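Local coordinates for CREG-like beta-barrel domain-containing protein (Agrobacterium tumefaciens, PDB 3DNH), which is of unknown function but, as a CREG-like relative of the pyridoxamine 5'-phosphate oxidases, has the split-barrel fold of an FMN-binding clan, at residues Leu36-Arg40 with Ser228-Arg234; Asn60-Pro65 with Arg127-Tyr132; Glu189-Asn194 with Lys215-Ile219. All coordinates share one frame; numbering follows the deposited sequence.

Contact 1. Residues Leu36-Arg40 with Ser228-Arg234; sequences LHTSR and SASDLAR
H37, on helix 28-38, and R40, in the loop that follows, meet the segment 228-234 differently, R40 through carbonyl oxygens and H37 through a stacked arginine. The acceptors of the R40 guanidinium here are S228 O and D231 O. Its NH1 approaches S228 O at 2.4 Å, too short to be taken at face value, while NH2 makes weak bonds to D231 O at 2.8 Å and to S228 O at 3.0 Å; NH1 also hydrogen-bonds R131 O. A water accepts a hydrogen bond from NH2 and donates one to S230 O. The L232 methyl CD2 covers one face of the group, and A229 O stands, not bonded, over the opposite face. The extended R40 chain runs past L232, whose CD1 is 3.5 Å from R40 CG.

The turn is braced from within: D231 N donates to S228 OG in an ST motif, and D231 OD2 accepts from L232 N.

At the other end the R234 guanidinium lies nearly flat on the H37 imidazole, centres 4.1 Å apart and planes at 26°, with R234 CD over the same ring. R234 extends beneath the ring, its CG anti to the backbone N (chi1 -177°). H37 ND1 meets D225, which with D220 also pairs with R234; the carboxylates probably balance the arginine's charge against the ring. A second water lies 2.8 Å from both H37 O and A233 O and can donate to them, though other acceptors compete. H37 and R234 thus share D225, joining helix 28-38 to the three-stranded sheet through a buried polar network.

Contact 2. Residues Asn60-Pro65 with Arg127-Tyr132; sequences NIGIEP and RYIARY
Strand 54-63 and the last turn of helix 121-131 come closest at G62 and Y128, whose CA atoms are 5.6 Å apart, and beyond them the backbones diverge to 8.0 Å between the CA atoms of N60 and Y132. Side chains fill the gap, and one carbonyl gathers two of them. I61 O accepts from R131 NH1 at 2.8 Å and from Y132 OH at 2.7 Å, the donors arriving from opposite faces of the carbonyl plane. The oxygen lies in the plane of the R131 guanidinium and at the edge of the Y132 ring.

The Y132 ring is sandwiched. N60 CB sits over the centre of one face, 3.6 Å from the centroid in a CH-pi contact, and the N60 amide is stacked on the ring with the planes 15° apart. On the other face lies R131 CB. The N60 amide also turns to Y128, ND2 donating to the phenol OH at 3.1 Å with that oxygen in the amide plane. A water bridges N60 O and Y128 OH. Y128 reaches this polar cluster because chi1 (-166°) turns its CG away from the backbone N.

Farther along, P65 CD rests on one face of the R127 guanidinium, 3.3 Å from NH2. E64 OE1 and R127 NH1, 4.0 Å apart, share a water, although E64 has R148 as its salt-bridge partner.

The contact borders the dimer interface: D100 of the second subunit accepts from N60 ND2, and A101 N of that subunit donates to N60 OD1. Within the split barrel it packs barrel strand 54-63 against helix 121-131, with strand 69-74 against E64, R127 and Y128, helix 135-138 against Y128, and helix 28-38 covering I63.

Contact 3. Residues Glu189-Asn194 with Lys215-Ile219; sequences EATRLN and KITSI
A helix packed antiparallel over an edge strand of the small C-terminal sheet defines this contact: helix 180-194 lies alongside, antiparallel to, strand 215-220, the short segments running at 172° with their axes 7.9 Å apart. The apolar contacts involve A190, L193, I216 and I219. I216 CD1 presses on L193 CB at 3.5 Å, and its other branch, CG2, meets A190 CB at 3.9 Å. Nearer the N terminus of the helix segment, I219 CD1 approaches A190 N (3.6 Å) and E189 CB. Both isoleucines point toward the helix, whereas T217 and S218 between them point away and form a classic beta bulge opposite D225. Helix 244-254 flanks the layer at E189 and L193, and helix 199-206 adds L203 against I216.

At the helix's C-terminal end K215 bends at chi2 (-68°) and brings its ammonium back over N194, NZ donating to N194 O at 3.0 Å. That end is pinned to the strand by the N194 amide, which pairs with the backbone of I216 in both directions: OD1 accepts from I216 N at 2.7 Å, and ND2 donates to I216 O at 3.0 Å, almost straight at 172° and in the carbonyl plane on a lone pair.

Contacts 1 and 2 share a border, their centres 10 Å apart. R40 NH1 probably hydrogen-bonds R131 O at 2.7 Å, and R40 O probably accepts from I61 N at 2.9 Å, so the arginine that reaches into 228-234 also ties the strand and helix of contact 2 together. Contact 3 lies farther out, its centre 15 Å from that of contact 1 and 14 Å from that of contact 2; it does not touch contact 1 (nearest atoms about 5 Å apart), though both reach the same three-stranded sheet, and it brushes contact 2 where P65 CA and S218 OG are 4.0 Å apart. Together the three lead from the barrel and its subunit interface, through the H37-R234 stack, to the C-terminal helical layer.

Contact 1. Residues Leu36-Arg40 with Ser228-Arg234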
# COMPACT_ATOMS: atom_id res chain seq x y z
N LEU A 36 -12.41 1.72 -5.71
CA LEU A 36 -12.10 0.87 -6.83
C LEU A 36 -11.58 1.66 -8.03
O LEU A 36 -10.56 1.28 -8.64
CB LEU A 36 -13.31 0.05 -7.24
CG LEU A 36 -13.19 -0.83 -8.49
CD1 LEU A 36 -12.27 -2.01 -8.31
CD2 LEU A 36 -14.63 -1.27 -8.84
N HIS A 37 -12.26 2.76 -8.33
CA HIS A 37 -11.97 3.48 -9.55
C HIS A 37 -10.85 4.51 -9.44
O HIS A 37 -10.34 5.00 -10.47
CB HIS A 37 -13.24 4.11 -10.12
CG HIS A 37 -14.14 3.13 -10.83
ND1 HIS A 37 -14.11 2.96 -12.20
CD2 HIS A 37 -15.07 2.26 -10.37
CE1 HIS A 37 -14.98 2.01 -12.55
NE2 HIS A 37 -15.58 1.58 -11.45
N THR A 38 -10.51 4.88 -8.21
CA THR A 38 -9.63 6.01 -8.01
C THR A 38 -8.36 5.63 -7.26
O THR A 38 -7.61 6.51 -6.82
CB THR A 38 -10.34 7.22 -7.30
OG1 THR A 38 -10.83 6.81 -6.00
CG2 THR A 38 -11.51 7.77 -8.15
N SER A 39 -8.12 4.34 -7.09
CA SER A 39 -6.85 3.91 -6.45
C SER A 39 -5.80 3.48 -7.47
O SER A 39 -6.07 2.59 -8.28
CB SER A 39 -7.11 2.79 -5.40
OG SER A 39 -8.09 3.25 -4.45
N ARG A 40 -4.61 4.11 -7.45
CA ARG A 40 -3.47 3.70 -8.31
C ARG A 40 -2.71 2.50 -7.76
O ARG A 40 -2.44 1.55 -8.48
CB ARG A 40 -2.45 4.84 -8.56
CG ARG A 40 -2.74 5.71 -9.82
CD ARG A 40 -1.53 6.75 -10.12
NE ARG A 40 -1.52 7.17 -11.53
CZ ARG A 40 -2.02 8.31 -11.97
NH1 ARG A 40 -1.97 8.61 -13.26
NH2 ARG A 40 -2.54 9.20 -11.11
N SER A 228 -4.62 11.99 -14.06
CA SER A 228 -3.53 12.94 -14.25
C SER A 228 -2.29 12.19 -13.82
O SER A 228 -2.37 11.00 -13.54
CB SER A 228 -3.72 14.17 -13.38
OG SER A 228 -3.54 13.84 -12.01
N ALA A 229 -1.14 12.87 -13.80
CA ALA A 229 0.10 12.26 -13.37
C ALA A 229 0.11 11.80 -11.89
O ALA A 229 0.56 10.69 -11.60
CB ALA A 229 1.27 13.18 -13.64
N SER A 230 -0.36 12.65 -10.97
CA SER A 230 -0.37 12.31 -9.54
C SER A 230 -1.68 11.75 -8.99
O SER A 230 -1.67 11.12 -7.93
CB SER A 230 0.10 13.50 -8.68
OG SER A 230 -0.79 14.60 -8.79
N ASP A 231 -2.80 11.93 -9.71
CA ASP A 231 -4.13 11.57 -9.19
C ASP A 231 -5.08 10.84 -10.15
O ASP A 231 -4.88 10.80 -11.35
CB ASP A 231 -4.81 12.82 -8.64
CG ASP A 231 -5.66 12.54 -7.39
OD1 ASP A 231 -6.13 13.54 -6.79
OD2 ASP A 231 -5.84 11.34 -6.98
N LEU A 232 -6.12 10.24 -9.58
CA LEU A 232 -7.21 9.62 -10.34
C LEU A 232 -8.52 10.21 -9.84
O LEU A 232 -8.63 10.52 -8.62
CB LEU A 232 -7.24 8.07 -10.15
CG LEU A 232 -6.01 7.24 -10.54
CD1 LEU A 232 -6.18 5.78 -10.11
CD2 LEU A 232 -5.67 7.35 -12.04
N ALA A 233 -9.49 10.34 -10.74
CA ALA A 233 -10.83 10.82 -10.41
C ALA A 233 -11.90 9.96 -11.08
O ALA A 233 -11.63 9.28 -12.12
CB ALA A 233 -11.00 12.31 -10.83
N ARG A 234 -13.08 9.94 -10.46
CA ARG A 234 -14.27 9.36 -11.07
C ARG A 234 -15.45 10.31 -10.92
O ARG A 234 -15.84 10.65 -9.79
CB ARG A 234 -14.63 7.96 -10.51
CG ARG A 234 -15.84 7.41 -11.27
CD ARG A 234 -16.16 6.03 -10.94
NE ARG A 234 -17.36 5.49 -11.60
CZ ARG A 234 -17.49 5.12 -12.88
NH1 ARG A 234 -16.49 5.26 -13.78
NH2 ARG A 234 -18.66 4.58 -13.27
O HOH W 1 -9.97 7.02 -12.40
O HOH W 2 -3.36 8.65 -8.25

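Contact 2. Residues Asn60-Pro65 with Arg127-Tyr132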
# COMPACT_ATOMS: atom_id res chain seq x y z
N ASN A 60 0.62 -1.54 -9.53
CA ASN A 60 -0.27 -0.52 -10.07
C ASN A 60 -1.55 -1.19 -10.58
O ASN A 60 -1.51 -2.27 -11.17
CB ASN A 60 0.40 0.18 -11.26
CG ASN A 60 1.77 0.79 -10.94
OD1 ASN A 60 1.96 1.45 -9.90
ND2 ASN A 60 2.70 0.66 -11.90
N ILE A 61 -2.66 -0.49 -10.46
CA ILE A 61 -3.99 -1.02 -10.83
C ILE A 61 -4.56 -0.34 -12.08
O ILE A 61 -4.69 0.93 -12.13
CB ILE A 61 -4.98 -0.80 -9.63
CG1 ILE A 61 -4.63 -1.78 -8.50
CG2 ILE A 61 -6.44 -1.01 -10.03
CD1 ILE A 61 -4.75 -3.28 -8.90
N GLY A 62 -4.87 -1.17 -13.09
CA GLY A 62 -5.71 -0.71 -14.21
C GLY A 62 -7.18 -1.10 -13.96
O GLY A 62 -7.46 -1.98 -13.16
N ILE A 63 -8.13 -0.42 -14.60
CA ILE A 63 -9.54 -0.80 -14.47
C ILE A 63 -10.15 -0.92 -15.86
O ILE A 63 -9.97 -0.04 -16.70
CB ILE A 63 -10.39 0.19 -13.60
CG1 ILE A 63 -9.81 0.44 -12.22
CG2 ILE A 63 -11.71 -0.42 -13.25
CD1 ILE A 63 -10.13 -0.71 -11.19
N GLU A 64 -10.90 -2.00 -16.11
CA GLU A 64 -11.60 -2.16 -17.37
C GLU A 64 -13.01 -1.50 -17.30
O GLU A 64 -13.50 -1.23 -16.19
CB GLU A 64 -11.66 -3.65 -17.73
CG GLU A 64 -10.25 -4.32 -17.61
CD GLU A 64 -10.25 -5.79 -18.04
OE1 GLU A 64 -9.28 -6.20 -18.71
OE2 GLU A 64 -11.24 -6.50 -17.70
N PRO A 65 -13.64 -1.20 -18.46
CA PRO A 65 -14.95 -0.51 -18.50
C PRO A 65 -16.00 -1.06 -17.52
O PRO A 65 -16.68 -0.27 -16.91
CB PRO A 65 -15.39 -0.70 -19.94
CG PRO A 65 -14.09 -0.73 -20.70
CD PRO A 65 -13.12 -1.44 -19.82
N ARG A 127 -4.51 0.85 -22.15
CA ARG A 127 -5.26 1.24 -20.94
C ARG A 127 -4.35 1.49 -19.73
O ARG A 127 -4.54 2.46 -18.98
CB ARG A 127 -6.28 0.19 -20.58
CG ARG A 127 -7.50 0.20 -21.41
CD ARG A 127 -8.30 -1.08 -21.14
NE ARG A 127 -9.53 -1.10 -21.92
CZ ARG A 127 -10.39 -2.12 -21.97
NH1 ARG A 127 -10.13 -3.27 -21.34
NH2 ARG A 127 -11.51 -1.98 -22.70
N TYR A 128 -3.35 0.63 -19.56
CA TYR A 128 -2.43 0.75 -18.46
C TYR A 128 -1.50 1.97 -18.58
O TYR A 128 -1.29 2.70 -17.61
CB TYR A 128 -1.59 -0.52 -18.42
CG TYR A 128 -0.78 -0.73 -17.17
CD1 TYR A 128 -1.31 -1.45 -16.09
CD2 TYR A 128 0.54 -0.32 -17.11
CE1 TYR A 128 -0.55 -1.69 -14.95
CE2 TYR A 128 1.32 -0.56 -16.00
CZ TYR A 128 0.77 -1.26 -14.92
OH TYR A 128 1.57 -1.53 -13.83
N ILE A 129 -0.90 2.15 -19.77
CA ILE A 129 -0.06 3.29 -20.11
C ILE A 129 -0.75 4.63 -19.85
O ILE A 129 -0.12 5.59 -19.42
CB ILE A 129 0.35 3.24 -21.63
CG1 ILE A 129 1.47 2.20 -21.91
CG2 ILE A 129 0.81 4.59 -22.15
CD1 ILE A 129 2.53 2.21 -20.94
N ALA A 130 -2.05 4.67 -20.13
CA ALA A 130 -2.90 5.85 -19.91
C ALA A 130 -2.81 6.32 -18.45
O ALA A 130 -2.83 7.50 -18.19
CB ALA A 130 -4.36 5.53 -20.30
N ARG A 131 -2.65 5.39 -17.50
CA ARG A 131 -2.54 5.74 -16.09
C ARG A 131 -1.12 5.85 -15.59
O ARG A 131 -0.84 6.59 -14.64
CB ARG A 131 -3.31 4.72 -15.21
CG ARG A 131 -4.77 4.91 -15.17
CD ARG A 131 -5.38 3.83 -14.24
NE ARG A 131 -6.72 4.19 -13.84
CZ ARG A 131 -7.40 3.64 -12.83
NH1 ARG A 131 -6.85 2.69 -12.08
NH2 ARG A 131 -8.63 4.07 -12.56
N TYR A 132 -0.22 5.09 -16.24
CA TYR A 132 1.14 4.84 -15.77
C TYR A 132 2.10 5.07 -16.94
O TYR A 132 2.58 4.10 -17.57
CB TYR A 132 1.27 3.40 -15.20
CG TYR A 132 0.21 3.13 -14.18
CD1 TYR A 132 0.22 3.85 -12.97
CD2 TYR A 132 -0.83 2.23 -14.42
CE1 TYR A 132 -0.77 3.71 -12.05
CE2 TYR A 132 -1.84 2.07 -13.47
CZ TYR A 132 -1.80 2.82 -12.30
OH TYR A 132 -2.77 2.69 -11.36
O HOH W 3 0.41 -3.58 -12.21
O HOH W 4 -7.39 -4.57 -20.09

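Contact 3. Residues Glu189-Asn194 with Lys215-Ile219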
# COMPACT_ATOMS: atom_id res chain seq x y z
N GLU A 189 -15.68 8.99 -28.04
CA GLU A 189 -16.08 10.09 -27.15
C GLU A 189 -14.96 10.56 -26.22
O GLU A 189 -14.77 11.76 -26.07
CB GLU A 189 -17.34 9.75 -26.36
CG GLU A 189 -18.58 9.76 -27.22
CD GLU A 189 -18.86 11.15 -27.77
OE1 GLU A 189 -19.41 11.97 -27.02
OE2 GLU A 189 -18.53 11.42 -28.93
N ALA A 190 -14.21 9.62 -25.62
CA ALA A 190 -13.05 9.98 -24.78
C ALA A 190 -12.06 10.84 -25.56
O ALA A 190 -11.61 11.88 -25.08
CB ALA A 190 -12.34 8.70 -24.23
N THR A 191 -11.72 10.39 -26.77
CA THR A 191 -10.81 11.09 -27.66
C THR A 191 -11.33 12.49 -27.99
O THR A 191 -10.58 13.47 -27.95
CB THR A 191 -10.59 10.31 -28.98
OG1 THR A 191 -10.15 9.00 -28.66
CG2 THR A 191 -9.55 10.97 -29.85
N ARG A 192 -12.61 12.55 -28.31
CA ARG A 192 -13.28 13.78 -28.64
C ARG A 192 -13.15 14.78 -27.53
O ARG A 192 -12.73 15.87 -27.73
CB ARG A 192 -14.75 13.53 -28.89
CG ARG A 192 -15.32 14.26 -30.05
CD ARG A 192 -16.66 14.87 -29.85
NE ARG A 192 -17.46 14.27 -28.81
CZ ARG A 192 -18.09 14.95 -27.88
NH1 ARG A 192 -18.03 16.24 -27.87
NH2 ARG A 192 -18.76 14.33 -26.98
N LEU A 193 -13.57 14.36 -26.35
CA LEU A 193 -13.56 15.18 -25.15
C LEU A 193 -12.17 15.57 -24.68
O LEU A 193 -11.99 16.70 -24.24
CB LEU A 193 -14.32 14.49 -23.99
CG LEU A 193 -15.83 14.39 -24.29
CD1 LEU A 193 -16.56 13.54 -23.26
CD2 LEU A 193 -16.38 15.83 -24.39
N ASN A 194 -11.21 14.64 -24.77
CA ASN A 194 -9.82 14.92 -24.43
C ASN A 194 -9.22 15.96 -25.34
O ASN A 194 -8.23 16.59 -24.98
CB ASN A 194 -8.91 13.65 -24.40
CG ASN A 194 -9.15 12.77 -23.19
OD1 ASN A 194 -9.48 13.27 -22.12
ND2 ASN A 194 -9.02 11.43 -23.34
N LYS A 215 -6.82 13.56 -18.22
CA LYS A 215 -7.39 12.90 -19.40
C LYS A 215 -8.50 11.96 -18.97
O LYS A 215 -8.39 11.35 -17.91
CB LYS A 215 -6.32 12.12 -20.17
CG LYS A 215 -5.25 13.00 -20.92
CD LYS A 215 -5.88 13.78 -22.12
CE LYS A 215 -4.93 14.84 -22.74
NZ LYS A 215 -5.56 15.76 -23.77
N ILE A 216 -9.56 11.86 -19.78
CA ILE A 216 -10.55 10.80 -19.65
C ILE A 216 -9.92 9.52 -20.06
O ILE A 216 -9.32 9.45 -21.15
CB ILE A 216 -11.74 11.03 -20.54
CG1 ILE A 216 -12.44 12.31 -20.10
CG2 ILE A 216 -12.71 9.79 -20.53
CD1 ILE A 216 -13.50 12.77 -21.02
N THR A 217 -10.00 8.52 -19.19
CA THR A 217 -9.45 7.20 -19.48
C THR A 217 -10.54 6.23 -19.88
O THR A 217 -10.26 5.29 -20.64
CB THR A 217 -8.59 6.63 -18.30
OG1 THR A 217 -9.39 6.55 -17.11
CG2 THR A 217 -7.40 7.57 -18.03
N SER A 218 -11.78 6.45 -19.40
CA SER A 218 -12.83 5.51 -19.59
C SER A 218 -14.17 6.13 -19.32
O SER A 218 -14.34 6.84 -18.33
CB SER A 218 -12.60 4.29 -18.66
OG SER A 218 -13.41 3.19 -19.00
N ILE A 219 -15.15 5.85 -20.21
CA ILE A 219 -16.56 6.26 -20.02
C ILE A 219 -17.38 4.99 -19.90
O ILE A 219 -17.17 4.06 -20.68
CB ILE A 219 -17.09 7.08 -21.22
CG1 ILE A 219 -16.21 8.35 -21.42
CG2 ILE A 219 -18.60 7.37 -21.06
CD1 ILE A 219 -16.37 9.05 -22.75